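Local structure of alkaline phosphatase (Antarctic bacterium, 2W5V) at residues N36-G44 with F277-F287; L163-F174 with R209-M220. The protein probably hydrolyses phosphate monoesters as an alkaline phosphatase, using two zinc ions and a magnesium ion at its active site. The protein carries 1 engineered substitution. All coordinates share one frame; numbering follows the deposited sequence.

Overall arrangement
Both contacts belong to the central, mostly parallel sheet of the alkaline phosphatase fold. Contact 1 packs strand 36-42, in the middle of the sheet, against helix 267-291. Contact 2 pairs strands 165-169 and 210-214 toward one side, where strand 192-195 is the outermost within the chain. Strands 124-129 and 249-255 lie between the two. The contact centres are about 19 Å apart, and their nearest atoms are about 11 Å apart. In sequence, contact 2 is nested within the loop that contact 1 closes. Helix 230-242 touches both contacts. Contact 1 leads directly into the metal site through D43, while contact 2 forms part of the flank of the sheet.

Contact 1: residues N36-G44 with F277-F287; sequences NVILLISDG and FDDAIGTALAF. With MG (magnesium ion), chain I; ZN (zinc ion), chain H.
L40 reaches from the strand to the helix and meets F277, I281 and A284. CB of L40 lies 3.8 Å from CZ of F277. CG sits anti to the carbonyl carbon, and the branch then runs on to the helix. There CD1 of L40 ends 3.8 Å from CA of I281. The same methyl, CD1 of L40, is 3.9 Å from CB of A284, so it is lodged against the helix backbone as well as its side chains.

I38 is two residues earlier on the strand and meets the next part of the helix. Its CG2 and CD1 both approach CB of A284. CD1 of I38 also comes to 4.5 Å from CD2 of F287, a looser touch. S42 lies at the other end of the contact. CB of S42 sits over one face of the F277 ring, 3.6 Å from the ring centroid. This is a CH-pi contact, 16° off the ring normal. The ring is sent to the strand with CG anti to the backbone N (chi1 -179°). The OG of S42 turns to another partner, S300, by a hydrogen bond.

This is strand-on-helix packing in the alpha/beta core of the alkaline phosphatase fold. Strand and helix run nearly antiparallel, at 172°, with their axes 9.7 Å apart. No hydrogen bond joins the two segments; the packing is mainly apolar.

Next to S42, D43 turns its carboxylate to the metals. OD2 of D43 binds magnesium at 2.1 Å. OD1 of D43 binds zinc at 2.0 Å. T137, E254 and three waters complete the magnesium shell. D301 and H302 also bind this zinc, and D301 accepts a hydrogen bond from the backbone N of G44.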
# COMPACT_ATOMS: atom_id res chain seq x y z
N ASN B 36 13.88 -19.56 12.30
CA ASN B 36 13.17 -19.99 11.11
C ASN B 36 12.63 -18.81 10.31
O ASN B 36 12.37 -17.74 10.87
CB ASN B 36 11.99 -20.88 11.50
CG ASN B 36 12.37 -21.97 12.47
OD1 ASN B 36 13.24 -22.78 12.19
ND2 ASN B 36 11.70 -22.00 13.62
N VAL B 37 12.43 -19.02 9.02
CA VAL B 37 11.84 -18.00 8.16
C VAL B 37 10.78 -18.63 7.26
O VAL B 37 11.01 -19.67 6.65
CB VAL B 37 12.90 -17.34 7.27
CG1 VAL B 37 12.25 -16.31 6.36
CG2 VAL B 37 13.98 -16.70 8.11
N ILE B 38 9.60 -18.01 7.21
CA ILE B 38 8.57 -18.40 6.26
C ILE B 38 8.29 -17.20 5.37
O ILE B 38 7.92 -16.14 5.85
CB ILE B 38 7.29 -18.83 6.98
CG1 ILE B 38 7.56 -20.01 7.91
CG2 ILE B 38 6.21 -19.16 5.95
CD1 ILE B 38 6.43 -20.28 8.90
N LEU B 39 8.49 -17.37 4.07
CA LEU B 39 8.24 -16.30 3.11
C LEU B 39 7.03 -16.65 2.25
O LEU B 39 7.05 -17.61 1.49
CB LEU B 39 9.48 -16.10 2.23
CG LEU B 39 9.28 -15.14 1.07
CD1 LEU B 39 8.89 -13.75 1.58
CD2 LEU B 39 10.54 -15.09 0.23
N LEU B 40 5.95 -15.89 2.40
CA LEU B 40 4.73 -16.17 1.65
C LEU B 40 4.58 -15.12 0.57
O LEU B 40 4.66 -13.92 0.83
CB LEU B 40 3.50 -16.15 2.57
CG LEU B 40 3.59 -17.06 3.79
CD1 LEU B 40 2.48 -16.77 4.76
CD2 LEU B 40 3.55 -18.50 3.36
N ILE B 41 4.39 -15.59 -0.66
CA ILE B 41 4.33 -14.71 -1.80
C ILE B 41 2.97 -14.85 -2.47
O ILE B 41 2.58 -15.94 -2.89
CB ILE B 41 5.42 -15.07 -2.83
CG1 ILE B 41 6.81 -14.90 -2.21
CG2 ILE B 41 5.28 -14.22 -4.09
CD1 ILE B 41 7.94 -15.32 -3.15
N SER B 42 2.25 -13.74 -2.55
CA SER B 42 1.00 -13.69 -3.27
C SER B 42 1.31 -13.12 -4.65
O SER B 42 1.55 -11.92 -4.79
CB SER B 42 0.00 -12.79 -2.55
OG SER B 42 0.63 -11.58 -2.14
N ASP B 43 1.31 -13.98 -5.66
CA ASP B 43 1.68 -13.54 -6.99
C ASP B 43 0.61 -12.61 -7.58
O ASP B 43 -0.55 -12.99 -7.70
CB ASP B 43 1.92 -14.74 -7.92
CG ASP B 43 2.74 -14.36 -9.14
OD1 ASP B 43 2.39 -13.34 -9.77
OD2 ASP B 43 3.74 -15.04 -9.44
N GLY B 44 1.02 -11.39 -7.91
CA GLY B 44 0.14 -10.45 -8.58
C GLY B 44 -0.77 -9.65 -7.65
O GLY B 44 -1.66 -8.95 -8.13
N PHE B 277 -5.05 -17.53 0.15
CA PHE B 277 -3.72 -17.07 0.55
C PHE B 277 -3.73 -16.50 1.98
O PHE B 277 -2.86 -16.80 2.79
CB PHE B 277 -3.19 -16.02 -0.43
CG PHE B 277 -1.81 -15.52 -0.10
CD1 PHE B 277 -0.69 -16.31 -0.38
CD2 PHE B 277 -1.62 -14.27 0.47
CE1 PHE B 277 0.60 -15.85 -0.07
CE2 PHE B 277 -0.35 -13.80 0.78
CZ PHE B 277 0.77 -14.60 0.51
N ASP B 278 -4.75 -15.70 2.29
CA ASP B 278 -4.88 -15.16 3.64
C ASP B 278 -5.04 -16.27 4.68
O ASP B 278 -4.56 -16.15 5.81
CB ASP B 278 -6.04 -14.17 3.75
CG ASP B 278 -6.10 -13.52 5.13
OD1 ASP B 278 -5.26 -12.65 5.43
OD2 ASP B 278 -6.99 -13.89 5.93
N ASP B 279 -5.72 -17.36 4.31
CA ASP B 279 -5.78 -18.53 5.19
C ASP B 279 -4.38 -19.08 5.48
O ASP B 279 -4.05 -19.40 6.63
CB ASP B 279 -6.66 -19.62 4.57
CG ASP B 279 -8.15 -19.36 4.78
OD1 ASP B 279 -8.50 -18.43 5.54
OD2 ASP B 279 -8.97 -20.08 4.17
N ALA B 280 -3.56 -19.19 4.44
CA ALA B 280 -2.18 -19.64 4.60
C ALA B 280 -1.39 -18.72 5.51
O ALA B 280 -0.58 -19.16 6.31
CB ALA B 280 -1.49 -19.75 3.25
N ILE B 281 -1.64 -17.42 5.39
CA ILE B 281 -1.01 -16.46 6.30
C ILE B 281 -1.36 -16.80 7.75
O ILE B 281 -0.49 -16.81 8.62
CB ILE B 281 -1.44 -15.01 6.00
CG1 ILE B 281 -0.92 -14.56 4.63
CG2 ILE B 281 -0.92 -14.07 7.10
CD1 ILE B 281 -1.39 -13.15 4.25
N GLY B 282 -2.63 -17.08 8.02
CA GLY B 282 -3.08 -17.44 9.35
C GLY B 282 -2.38 -18.68 9.87
O GLY B 282 -2.03 -18.79 11.05
N THR B 283 -2.15 -19.64 8.98
CA THR B 283 -1.44 -20.86 9.34
C THR B 283 -0.01 -20.56 9.77
O THR B 283 0.46 -21.01 10.81
CB THR B 283 -1.42 -21.84 8.16
OG1 THR B 283 -2.76 -22.19 7.82
CG2 THR B 283 -0.64 -23.10 8.52
N ALA B 284 0.70 -19.79 8.95
CA ALA B 284 2.08 -19.45 9.25
C ALA B 284 2.16 -18.68 10.57
O ALA B 284 2.99 -18.98 11.42
CB ALA B 284 2.68 -18.63 8.15
N LEU B 285 1.28 -17.69 10.72
CA LEU B 285 1.29 -16.84 11.91
C LEU B 285 0.94 -17.61 13.17
O LEU B 285 1.49 -17.36 14.24
CB LEU B 285 0.34 -15.65 11.74
CG LEU B 285 0.79 -14.57 10.75
CD1 LEU B 285 -0.24 -13.45 10.68
CD2 LEU B 285 2.14 -14.04 11.18
N ALA B 286 0.01 -18.56 13.06
CA ALA B 286 -0.36 -19.38 14.20
C ALA B 286 0.86 -20.17 14.68
O ALA B 286 1.12 -20.26 15.88
CB ALA B 286 -1.50 -20.32 13.85
N PHE B 287 1.62 -20.72 13.75
CA PHE B 287 2.85 -21.41 14.14
C PHE B 287 3.86 -20.46 14.75
O PHE B 287 4.46 -20.77 15.78
CB PHE B 287 3.50 -22.13 12.96
CG PHE B 287 4.82 -22.75 13.32
CD1 PHE B 287 4.87 -23.91 14.07
CD2 PHE B 287 6.01 -22.16 12.92
CE1 PHE B 287 6.08 -24.49 14.42
CE2 PHE B 287 7.23 -22.74 13.26
CZ PHE B 287 7.26 -23.90 14.01
MG MG I . 4.00 -17.11 -9.58
ZN ZN H . 4.00 -12.68 -10.77
O HOH W 1 1.91 -17.29 -10.24
O HOH W 2 4.49 -19.34 -9.77
O HOH W 3 4.60 -16.99 -11.80

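Contact 2: residues L163-F174 with R209-M220; sequences LDFFAGGGLNYF and RKMGFLLADEAM
Two neighbouring parallel strands of the central sheet, F165-G169 and K210-L214, make this contact, together with the loops that follow them. Regular backbone bonds run from M211 N to D164 O through to L215 N to G168 O. At the start of the pair, OD1 of D164 takes NH1 of R209 at 2.9 Å in a salt bridge. The arginine meets it on the anti side, 35° out of the carboxylate plane. OD2 of D164 is held by the backbone N of T125.

The F166 ring folds back over the neighbouring strand, as CG lies between the backbone N and the carbonyl carbon (chi1 69°). One face of the F166 ring then covers CA of G212, 3.7 Å from the ring centroid. CD2 of L214 meets the edge of this ring, while CD1 of L214 lies over a face of the F174 ring.

Past the strands, E218 holds N172 and Y173, one with each carboxylate oxygen. OE1 of E218 accepts an N-H from ND2 of N172 at 2.6 Å, through its anti lone pair. OE2 of E218 accepts the hydroxyl of Y173 (OH) at 2.6 Å on its syn lone pair. N172 N bonds to D217 O.

Helix 230-242 lies against F165 and F213. Helix 151-158 touches F166 and F174, and strand 124-129 pairs with the other edge of strand 165-169.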
# COMPACT_ATOMS: atom_id res chain seq x y z
N LEU B 163 16.69 -28.60 -1.93
CA LEU B 163 15.36 -28.68 -1.32
C LEU B 163 15.13 -29.98 -0.56
O LEU B 163 15.51 -31.05 -1.03
CB LEU B 163 14.29 -28.53 -2.39
CG LEU B 163 13.94 -27.12 -2.83
CD1 LEU B 163 12.78 -27.17 -3.81
CD2 LEU B 163 13.61 -26.27 -1.61
N ASP B 164 14.50 -29.87 0.60
CA ASP B 164 14.16 -31.03 1.41
C ASP B 164 12.69 -31.39 1.27
O ASP B 164 12.29 -32.52 1.53
CB ASP B 164 14.48 -30.74 2.87
CG ASP B 164 15.95 -30.42 3.09
OD1 ASP B 164 16.80 -31.35 2.99
OD2 ASP B 164 16.26 -29.25 3.37
N PHE B 165 11.89 -30.40 0.87
CA PHE B 165 10.44 -30.57 0.78
C PHE B 165 9.87 -29.73 -0.36
O PHE B 165 10.29 -28.60 -0.56
CB PHE B 165 9.80 -30.14 2.10
CG PHE B 165 8.30 -30.32 2.16
CD1 PHE B 165 7.74 -31.43 2.77
CD2 PHE B 165 7.45 -29.36 1.62
CE1 PHE B 165 6.36 -31.59 2.84
CE2 PHE B 165 6.07 -29.51 1.68
CZ PHE B 165 5.52 -30.62 2.29
N PHE B 166 8.89 -30.26 -1.09
CA PHE B 166 8.12 -29.41 -2.00
C PHE B 166 6.73 -29.97 -2.22
O PHE B 166 6.49 -31.16 -2.02
CB PHE B 166 8.86 -29.18 -3.33
CG PHE B 166 8.95 -30.40 -4.21
CD1 PHE B 166 7.91 -30.75 -5.06
CD2 PHE B 166 10.08 -31.20 -4.19
CE1 PHE B 166 7.99 -31.87 -5.87
CE2 PHE B 166 10.18 -32.32 -5.00
CZ PHE B 166 9.13 -32.66 -5.84
N ALA B 167 5.82 -29.10 -2.62
CA ALA B 167 4.45 -29.50 -2.94
C ALA B 167 3.87 -28.55 -3.96
O ALA B 167 3.90 -27.33 -3.77
CB ALA B 167 3.60 -29.52 -1.68
N GLY B 168 3.34 -29.10 -5.04
CA GLY B 168 2.72 -28.29 -6.07
C GLY B 168 2.17 -29.14 -7.20
O GLY B 168 2.04 -30.36 -7.05
N GLY B 169 1.84 -28.50 -8.32
CA GLY B 169 1.49 -29.23 -9.52
C GLY B 169 2.72 -29.47 -10.38
O GLY B 169 3.85 -29.34 -9.90
N GLY B 170 2.50 -29.83 -11.64
CA GLY B 170 3.59 -29.95 -12.60
C GLY B 170 4.11 -31.35 -12.86
O GLY B 170 5.24 -31.51 -13.33
N LEU B 171 3.31 -32.37 -12.56
CA LEU B 171 3.74 -33.74 -12.81
C LEU B 171 4.19 -33.94 -14.26
O LEU B 171 5.08 -34.74 -14.55
CB LEU B 171 2.63 -34.73 -12.45
CG LEU B 171 3.00 -36.22 -12.52
CD1 LEU B 171 4.20 -36.53 -11.63
CD2 LEU B 171 1.80 -37.07 -12.13
N ASN B 172 3.55 -33.22 -15.18
CA ASN B 172 3.88 -33.30 -16.59
C ASN B 172 5.36 -33.05 -16.88
O ASN B 172 5.95 -33.70 -17.74
CB ASN B 172 3.03 -32.32 -17.41
CG ASN B 172 1.64 -32.87 -17.73
OD1 ASN B 172 1.36 -34.05 -17.50
ND2 ASN B 172 0.78 -32.02 -18.27
N TYR B 173 5.95 -32.09 -16.18
CA TYR B 173 7.34 -31.70 -16.45
C TYR B 173 8.36 -32.73 -15.95
O TYR B 173 9.55 -32.66 -16.28
CB TYR B 173 7.61 -30.30 -15.89
CG TYR B 173 6.62 -29.31 -16.47
CD1 TYR B 173 5.47 -28.96 -15.79
CD2 TYR B 173 6.82 -28.77 -17.74
CE1 TYR B 173 4.55 -28.08 -16.34
CE2 TYR B 173 5.91 -27.89 -18.30
CZ TYR B 173 4.78 -27.55 -17.59
OH TYR B 173 3.87 -26.68 -18.15
N PHE B 174 7.87 -33.70 -15.19
CA PHE B 174 8.71 -34.78 -14.68
C PHE B 174 8.48 -36.13 -15.38
O PHE B 174 9.40 -36.95 -15.48
CB PHE B 174 8.50 -34.94 -13.17
CG PHE B 174 8.98 -33.78 -12.36
CD1 PHE B 174 10.24 -33.79 -11.78
CD2 PHE B 174 8.18 -32.66 -12.19
CE1 PHE B 174 10.68 -32.71 -11.04
CE2 PHE B 174 8.62 -31.58 -11.44
CZ PHE B 174 9.87 -31.60 -10.86
N ARG B 209 13.66 -38.86 4.28
CA ARG B 209 14.72 -37.86 4.26
C ARG B 209 14.26 -36.57 3.55
O ARG B 209 14.50 -35.46 4.03
CB ARG B 209 15.98 -38.42 3.60
CG ARG B 209 17.12 -37.42 3.44
CD ARG B 209 17.45 -36.71 4.75
NE ARG B 209 18.53 -35.73 4.58
CZ ARG B 209 18.35 -34.44 4.31
NH1 ARG B 209 17.12 -33.94 4.17
NH2 ARG B 209 19.41 -33.64 4.17
N LYS B 210 13.61 -36.73 2.41
CA LYS B 210 13.02 -35.59 1.71
C LYS B 210 11.66 -36.00 1.18
O LYS B 210 11.41 -37.18 0.98
CB LYS B 210 13.88 -35.16 0.53
CG LYS B 210 15.32 -34.82 0.84
CD LYS B 210 15.99 -34.39 -0.46
CE LYS B 210 17.49 -34.56 -0.44
NZ LYS B 210 18.01 -34.55 -1.84
N MET B 211 10.80 -35.02 0.92
CA MET B 211 9.45 -35.34 0.50
C MET B 211 8.98 -34.41 -0.60
O MET B 211 9.14 -33.19 -0.51
CB MET B 211 8.50 -35.24 1.70
CG MET B 211 7.12 -35.78 1.41
SD MET B 211 7.19 -37.56 1.14
CE MET B 211 5.71 -37.82 0.16
N GLY B 212 8.40 -34.98 -1.65
CA GLY B 212 7.88 -34.20 -2.76
C GLY B 212 6.46 -34.59 -3.10
O GLY B 212 6.14 -35.77 -3.24
N PHE B 213 5.58 -33.59 -3.23
CA PHE B 213 4.20 -33.83 -3.63
C PHE B 213 3.93 -33.20 -5.00
O PHE B 213 4.02 -31.97 -5.15
CB PHE B 213 3.23 -33.23 -2.61
CG PHE B 213 3.21 -33.94 -1.28
CD1 PHE B 213 2.35 -35.00 -1.05
CD2 PHE B 213 4.03 -33.51 -0.24
CE1 PHE B 213 2.32 -35.64 0.18
CE2 PHE B 213 4.01 -34.14 0.99
CZ PHE B 213 3.15 -35.21 1.21
N LEU B 214 3.61 -34.03 -5.98
CA LEU B 214 3.25 -33.57 -7.32
C LEU B 214 1.80 -33.95 -7.60
O LEU B 214 1.53 -35.03 -8.10
CB LEU B 214 4.20 -34.19 -8.38
CG LEU B 214 5.64 -33.67 -8.34
CD1 LEU B 214 6.57 -34.56 -9.18
CD2 LEU B 214 5.72 -32.21 -8.81
N LEU B 215 0.88 -33.04 -7.26
CA LEU B 215 -0.53 -33.40 -7.12
C LEU B 215 -1.43 -32.99 -8.28
O LEU B 215 -2.66 -33.02 -8.17
CB LEU B 215 -1.07 -32.83 -5.80
CG LEU B 215 -0.30 -33.28 -4.56
CD1 LEU B 215 -0.90 -32.67 -3.30
CD2 LEU B 215 -0.28 -34.82 -4.48
N ALA B 216 -0.82 -32.60 -9.39
CA ALA B 216 -1.57 -32.23 -10.59
C ALA B 216 -0.63 -32.32 -11.77
O ALA B 216 0.58 -32.21 -11.61
CB ALA B 216 -2.12 -30.82 -10.46
N ASP B 217 -1.18 -32.53 -12.96
CA ASP B 217 -0.36 -32.63 -14.17
C ASP B 217 0.27 -31.28 -14.48
O ASP B 217 1.44 -31.20 -14.81
CB ASP B 217 -1.19 -33.12 -15.35
CG ASP B 217 -1.67 -34.56 -15.18
OD1 ASP B 217 -1.20 -35.24 -14.25
OD2 ASP B 217 -2.52 -34.99 -15.99
N GLU B 218 -0.54 -30.23 -14.39
CA GLU B 218 -0.06 -28.87 -14.57
C GLU B 218 -0.32 -28.06 -13.29
O GLU B 218 0.22 -28.39 -12.24
CB GLU B 218 -0.72 -28.23 -15.79
CG GLU B 218 -0.39 -28.94 -17.10
CD GLU B 218 1.01 -28.64 -17.60
OE1 GLU B 218 1.64 -29.53 -18.22
OE2 GLU B 218 1.49 -27.51 -17.36
N ALA B 219 -1.14 -27.02 -13.36
CA ALA B 219 -1.45 -26.26 -12.16
C ALA B 219 -2.42 -27.05 -11.28
O ALA B 219 -3.16 -27.90 -11.78
CB ALA B 219 -2.06 -24.91 -12.52
N MET B 220 -2.40 -26.78 -9.98
CA MET B 220 -3.42 -27.30 -9.09
C MET B 220 -4.77 -26.71 -9.49
O MET B 220 -4.81 -25.69 -10.18
CB MET B 220 -3.13 -26.91 -7.64
CG MET B 220 -1.79 -27.39 -7.12
SD MET B 220 -1.79 -29.17 -6.89
CE MET B 220 -3.05 -29.34 -5.62
O HOH W 4 17.59 -31.95 -2.21
O HOH W 5 1.20 -35.67 -15.56